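Local coordinates for protein mitochondrial import inner membrane translocase subunit TIM21 (Saccharomyces cerevisiae, PDB 2CIU) that helps the TIM23 complex carry presequence-bearing proteins across the mitochondrial inner membrane and keeps it close to the TOM complex through its intermembrane-space domain, at residues S16-N21 against I103-D108. Numbering follows the deposited sequence.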
ATOM      1  N   SER A  16      -0.412   8.216   0.527  1.00 17.11           N
ATOM      2  CA  SER A  16      -0.993   9.385  -0.119  1.00 17.48           C
ATOM      3  C   SER A  16      -1.597   9.009  -1.463  1.00 16.89           C
ATOM      4  O   SER A  16      -2.661   9.506  -1.835  1.00 19.78           O
ATOM      5  CB  SER A  16       0.058  10.479  -0.278  1.00 20.96           C
ATOM      6  OG  SER A  16       0.439  10.963   0.997  1.00 30.52           O
ATOM      7  N   MET A  17      -0.934   8.116  -2.196  1.00 14.09           N
ATOM      8  CA  MET A  17      -1.447   7.664  -3.484  1.00 16.41           C
ATOM      9  C   MET A  17      -2.762   6.912  -3.318  1.00 16.83           C
ATOM     10  O   MET A  17      -3.696   7.076  -4.097  1.00 18.09           O
ATOM     11  CB  MET A  17      -0.460   6.716  -4.151  1.00 23.87           C
ATOM     12  CG  MET A  17       0.840   7.322  -4.576  1.00 28.47           C
ATOM     13  SD  MET A  17       1.888   5.979  -5.168  1.00 35.22           S
ATOM     14  CE  MET A  17       0.850   5.323  -6.412  1.00 17.11           C
ATOM     15  N   VAL A  18      -2.813   6.053  -2.309  1.00 16.40           N
ATOM     16  CA  VAL A  18      -3.997   5.260  -2.041  1.00 16.50           C
ATOM     17  C   VAL A  18      -5.191   6.130  -1.677  1.00 15.67           C
ATOM     18  O   VAL A  18      -6.289   5.957  -2.202  1.00 17.67           O
ATOM     19  CB  VAL A  18      -3.722   4.279  -0.886  1.00 15.24           C
ATOM     20  CG1 VAL A  18      -4.984   3.489  -0.548  1.00 17.31           C
ATOM     21  CG2 VAL A  18      -2.571   3.360  -1.268  1.00 15.55           C
ATOM     22  N   GLU A  19      -4.949   7.065  -0.769  1.00 17.28           N
ATOM     23  CA  GLU A  19      -5.981   7.965  -0.274  1.00 23.90           C
ATOM     24  C   GLU A  19      -6.592   8.851  -1.349  1.00 23.61           C
ATOM     25  O   GLU A  19      -7.780   9.171  -1.296  1.00 20.85           O
ATOM     26  CB  GLU A  19      -5.395   8.834   0.837  1.00 23.27           C
ATOM     27  CG  GLU A  19      -6.340   9.870   1.400  1.00 32.38           C
ATOM     28  CD  GLU A  19      -5.648  10.760   2.395  1.00 24.43           C
ATOM     29  OE1 GLU A  19      -4.640  11.396   2.016  1.00 29.76           O
ATOM     30  OE2 GLU A  19      -6.106  10.823   3.554  1.00 39.53           O
ATOM     31  N   LYS A  20      -5.784   9.246  -2.328  1.00 24.31           N
ATOM     32  CA  LYS A  20      -6.268  10.119  -3.395  1.00 24.90           C
ATOM     33  C   LYS A  20      -6.881   9.370  -4.570  1.00 23.38           C
ATOM     34  O   LYS A  20      -7.425   9.982  -5.488  1.00 27.38           O
ATOM     35  CB  LYS A  20      -5.132  11.014  -3.901  1.00 24.52           C
ATOM     36  N   ASN A  21      -6.814   8.043  -4.546  1.00 17.97           N
ATOM     37  CA  ASN A  21      -7.356   7.263  -5.648  1.00 18.90           C
ATOM     38  C   ASN A  21      -8.865   7.079  -5.539  1.00 22.08           C
ATOM     39  O   ASN A  21      -9.351   6.414  -4.624  1.00 19.00           O
ATOM     40  CB  ASN A  21      -6.667   5.898  -5.711  1.00 19.81           C
ATOM     41  CG  ASN A  21      -7.112   5.085  -6.897  1.00 22.34           C
ATOM     42  OD1 ASN A  21      -8.225   4.565  -6.928  1.00 23.19           O
ATOM     43  ND2 ASN A  21      -6.242   4.980  -7.899  1.00 32.50           N
ATOM     44  N   ILE A 103       7.748  -0.587  -7.838  1.00 12.31           N
ATOM     45  CA  ILE A 103       7.717  -1.715  -8.759  1.00 15.03           C
ATOM     46  C   ILE A 103       6.348  -2.386  -8.858  1.00 15.31           C
ATOM     47  O   ILE A 103       5.921  -2.806  -9.936  1.00 16.06           O
ATOM     48  CB  ILE A 103       8.747  -2.783  -8.311  1.00 14.92           C
ATOM     49  CG1 ILE A 103      10.155  -2.193  -8.336  1.00 19.77           C
ATOM     50  CG2 ILE A 103       8.652  -4.018  -9.207  1.00 17.29           C
ATOM     51  CD1 ILE A 103      11.211  -3.126  -7.786  1.00 25.11           C
ATOM     52  N   ASN A 104       5.655  -2.473  -7.732  1.00 14.42           N
ATOM     53  CA  ASN A 104       4.366  -3.141  -7.685  1.00 13.52           C
ATOM     54  C   ASN A 104       3.614  -2.556  -6.499  1.00 12.99           C
ATOM     55  O   ASN A 104       4.201  -2.330  -5.457  1.00 15.44           O
ATOM     56  CB  ASN A 104       4.605  -4.649  -7.462  1.00 15.49           C
ATOM     57  CG  ASN A 104       3.322  -5.460  -7.394  1.00 20.29           C
ATOM     58  OD1 ASN A 104       3.279  -6.522  -6.755  1.00 23.00           O
ATOM     59  ND2 ASN A 104       2.277  -4.982  -8.055  1.00 19.58           N
ATOM     60  N   MET A 105       2.328  -2.285  -6.671  1.00 11.20           N
ATOM     61  CA  MET A 105       1.542  -1.769  -5.563  1.00 12.00           C
ATOM     62  C   MET A 105       0.081  -2.131  -5.763  1.00 15.21           C
ATOM     63  O   MET A 105      -0.510  -1.834  -6.802  1.00 15.34           O
ATOM     64  CB  MET A 105       1.713  -0.255  -5.440  1.00 13.27           C
ATOM     65  CG  MET A 105       0.975   0.309  -4.238  1.00 13.35           C
ATOM     66  SD  MET A 105       1.165   2.111  -4.123  1.00 22.08           S
ATOM     67  CE  MET A 105       0.847   2.313  -2.419  1.00 23.40           C
ATOM     68  N   TYR A 106      -0.499  -2.828  -4.790  1.00 12.20           N
ATOM     69  CA  TYR A 106      -1.892  -3.195  -4.917  1.00 12.69           C
ATOM     70  C   TYR A 106      -2.603  -3.062  -3.586  1.00 14.01           C
ATOM     71  O   TYR A 106      -1.979  -2.940  -2.525  1.00 13.27           O
ATOM     72  CB  TYR A 106      -2.047  -4.610  -5.509  1.00 12.71           C
ATOM     73  CG  TYR A 106      -1.523  -5.751  -4.657  1.00 13.71           C
ATOM     74  CD1 TYR A 106      -2.252  -6.237  -3.567  1.00 14.55           C
ATOM     75  CD2 TYR A 106      -0.294  -6.343  -4.948  1.00 15.57           C
ATOM     76  CE1 TYR A 106      -1.766  -7.291  -2.784  1.00 13.35           C
ATOM     77  CE2 TYR A 106       0.200  -7.391  -4.176  1.00 11.75           C
ATOM     78  CZ  TYR A 106      -0.532  -7.858  -3.101  1.00 15.06           C
ATOM     79  OH  TYR A 106      -0.016  -8.869  -2.321  1.00 20.25           O
ATOM     80  N   VAL A 107      -3.925  -3.059  -3.662  1.00 12.15           N
ATOM     81  CA  VAL A 107      -4.755  -2.897  -2.489  1.00 12.58           C
ATOM     82  C   VAL A 107      -5.806  -3.966  -2.444  1.00 14.79           C
ATOM     83  O   VAL A 107      -6.521  -4.176  -3.423  1.00 13.57           O
ATOM     84  CB  VAL A 107      -5.466  -1.528  -2.513  1.00 12.18           C
ATOM     85  CG1 VAL A 107      -6.303  -1.365  -1.258  1.00 15.98           C
ATOM     86  CG2 VAL A 107      -4.442  -0.425  -2.650  1.00 12.37           C
ATOM     87  N   ASP A 108      -5.888  -4.644  -1.306  1.00  9.75           N
ATOM     88  CA  ASP A 108      -6.869  -5.698  -1.106  1.00 12.33           C
ATOM     89  C   ASP A 108      -7.936  -5.260  -0.109  1.00 13.10           C
ATOM     90  O   ASP A 108      -7.626  -5.039   1.060  1.00 12.33           O
ATOM     91  CB  ASP A 108      -6.215  -6.967  -0.540  1.00 10.59           C
ATOM     92  CG  ASP A 108      -5.425  -7.753  -1.580  1.00 12.95           C
ATOM     93  OD1 ASP A 108      -5.690  -7.611  -2.790  1.00 14.58           O
ATOM     94  OD2 ASP A 108      -4.545  -8.542  -1.162  1.00 16.83           O
TER
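Met105 extends from the strand toward helix 6-20 and meets both Met17 and Val18, a compact example of how a helix packs against a sheet through a few apolar side chains. The contacts across the two segments are all van der Waals. The two thioether chains meet at their sulfurs: Met17 CE lies 4.0 Å from Met105 SD, and the two SD atoms are 4.1 Å apart. Met105 is almost fully stretched, with CG anti to the backbone N (chi1 -176°), which carries its sulfur and methyl about halfway across the space between the backbones. Met17 instead folds at its last torsion (chi3 57°), and the bend brings its methyl alongside the sulfur of Met105.

The valine contacts rest on branched methyls. Val18 CG2 touches Met105 CE at 3.8 Å and makes a looser approach of 4.4 Å to Val107 CG2, so one methyl serves two strand residues that point to the same side of the sheet. Val18 and Val107 also have the closest pair of CA atoms, 8.2 Å apart.

Neighbouring residues continue this apolar packing: Met105 and Val107 touch Val87 and Ala85 of strand 84-92, while Val18 also reaches Val78 and Leu117. The other strand face carries Tyr106, which makes a cation-pi contact with Arg114. Just past the helix, Asn21 N-caps the next helix through OD1 and Ile24 N.

With segment axes 10.6 Å apart and inclined at 48°, the end of helix 6-20 lies obliquely over strand 101-108. A long N-terminal helix packed on a curved antiparallel sheet is consistent with the NTF2 clan, to which the TIM21 family belongs.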